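PDB 5I62: potential RNA-dependent RNA polymerase from Human picobirnavirus, which catalyses template-directed RNA synthesis from ribonucleoside triphosphates, probably serving both transcription and replication of the viral double-stranded RNA genome. Local coordinates for residues A[113-116]-A[117-120]. Sequence-based numbering, arbitrary orientation.
Sequences AAKS and EWKG
Trp118 folds back over the last turn of helix 108-116, laying one face of its indole on the backbone of Ala114 and Lys115, a worked example of an indole laid back on the final helical turn. Its CG lies between the backbone N and the carbonyl carbon (chi1 52°), which swings the ring back along the chain. Lys115 CA sits 4.0 Å from the centroid of the five-membered ring of Trp118, 27° off the normal, a CH-pi contact over the face. Towards the six-membered ring, Ala114 O approaches the same face, 3.7 Å from Trp118 CE3.

The backbone then passes into a type I beta turn from Ser116 to Lys119. Glu117 N donates a hydrogen bond to Ala114 O at 3.2 Å, with a second, weak bond to Ala113 O. Trp118 N donates a hydrogen bond to Lys115 O at 3.1 Å, and Lys119 N closes the turn on Ser116 O at 3.2 Å, the straightest of the series at 169°. Ala114 O also accepts a hydrogen bond from a water (2.7 Å), which donates to Glu117 OE1 as well (2.8 Å). Beyond CG the Glu117 chain is extended, carrying its carboxylate back alongside the helix to that water, while its OE1 also meets Arg336 in a salt bridge and His340 in a hydrogen bond.

These outward links place the turn within the polymerase fold. Trp118 NE1 is hydrogen-bonded to Asp283 and Lys115 NZ forms a salt bridge with Glu279, both on helix 271-284, whose Leu280 and Leu284 touch the indole; Ala114 packs on Val337 and Trp118 on Leu333 of helix 327-345, joining the end of helix 108-116 to both helices.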
loop_
_atom_site.group_PDB
_atom_site.type_symbol
_atom_site.label_atom_id
_atom_site.label_comp_id
_atom_site.label_asym_id
_atom_site.label_seq_id
_atom_site.Cartn_x
_atom_site.Cartn_y
_atom_site.Cartn_z
ATOM N N ALA A 113 -2.204 -2.907 25.898
ATOM C CA ALA A 113 -3.125 -1.868 25.448
ATOM C C ALA A 113 -3.679 -2.195 24.060
ATOM O O ALA A 113 -4.884 -2.060 23.806
ATOM C CB ALA A 113 -2.425 -0.512 25.455
ATOM N N ALA A 114 -2.823 -2.663 23.160
ATOM C CA ALA A 114 -3.291 -3.003 21.818
ATOM C C ALA A 114 -4.306 -4.139 21.864
ATOM O O ALA A 114 -5.348 -4.087 21.195
ATOM C CB ALA A 114 -2.106 -3.357 20.926
ATOM N N LYS A 115 -4.013 -5.182 22.651
ATOM C CA LYS A 115 -4.927 -6.316 22.789
ATOM C C LYS A 115 -6.268 -5.874 23.356
ATOM O O LYS A 115 -7.318 -6.415 22.991
ATOM C CB LYS A 115 -4.314 -7.388 23.691
ATOM C CG LYS A 115 -3.090 -8.114 23.120
ATOM C CD LYS A 115 -2.608 -9.197 24.095
ATOM C CE LYS A 115 -1.237 -9.748 23.682
ATOM N NZ LYS A 115 -0.698 -10.809 24.611
ATOM N N SER A 116 -6.247 -4.907 24.276
ATOM C CA SER A 116 -7.476 -4.477 24.928
ATOM C C SER A 116 -8.453 -3.865 23.942
ATOM O O SER A 116 -9.664 -3.915 24.170
ATOM C CB SER A 116 -7.157 -3.480 26.039
ATOM O OG SER A 116 -6.402 -4.130 27.034
ATOM N N GLU A 117 -7.958 -3.280 22.846
ATOM C CA GLU A 117 -8.879 -2.688 21.881
ATOM C C GLU A 117 -9.782 -3.720 21.221
ATOM O O GLU A 117 -10.820 -3.344 20.683
ATOM C CB GLU A 117 -8.132 -1.909 20.808
ATOM C CG GLU A 117 -7.354 -0.730 21.334
ATOM C CD GLU A 117 -6.837 0.154 20.213
ATOM O OE1 GLU A 117 -5.624 0.076 19.903
ATOM O OE2 GLU A 117 -7.648 0.912 19.626
ATOM N N TRP A 118 -9.420 -5.003 21.233
ATOM C CA TRP A 118 -10.293 -6.029 20.674
ATOM C C TRP A 118 -10.791 -7.025 21.723
ATOM O O TRP A 118 -11.112 -8.169 21.392
ATOM C CB TRP A 118 -9.625 -6.733 19.487
ATOM C CG TRP A 118 -8.242 -7.286 19.683
ATOM C CD1 TRP A 118 -7.883 -8.381 20.428
ATOM C CD2 TRP A 118 -7.036 -6.803 19.077
ATOM N NE1 TRP A 118 -6.525 -8.600 20.331
ATOM C CE2 TRP A 118 -5.982 -7.650 19.507
ATOM C CE3 TRP A 118 -6.740 -5.736 18.225
ATOM C CZ2 TRP A 118 -4.664 -7.460 19.110
ATOM C CZ3 TRP A 118 -5.432 -5.553 17.824
ATOM C CH2 TRP A 118 -4.408 -6.404 18.266
ATOM N N LYS A 119 -10.873 -6.600 22.982
ATOM C CA LYS A 119 -11.568 -7.367 24.006
ATOM C C LYS A 119 -12.968 -7.743 23.539
ATOM O O LYS A 119 -13.707 -6.906 23.023
ATOM C CB LYS A 119 -11.668 -6.541 25.283
ATOM C CG LYS A 119 -12.099 -7.330 26.491
ATOM C CD LYS A 119 -10.873 -7.924 27.166
ATOM C CE LYS A 119 -9.979 -6.806 27.711
ATOM N NZ LYS A 119 -8.639 -7.292 28.181
ATOM N N GLY A 120 -13.335 -9.005 23.738
ATOM C CA GLY A 120 -14.663 -9.463 23.401
ATOM C C GLY A 120 -14.886 -9.781 21.941
ATOM O O GLY A 120 -15.941 -10.340 21.604
HETATM O O HOH W 1 -4.885 -2.520 19.010
#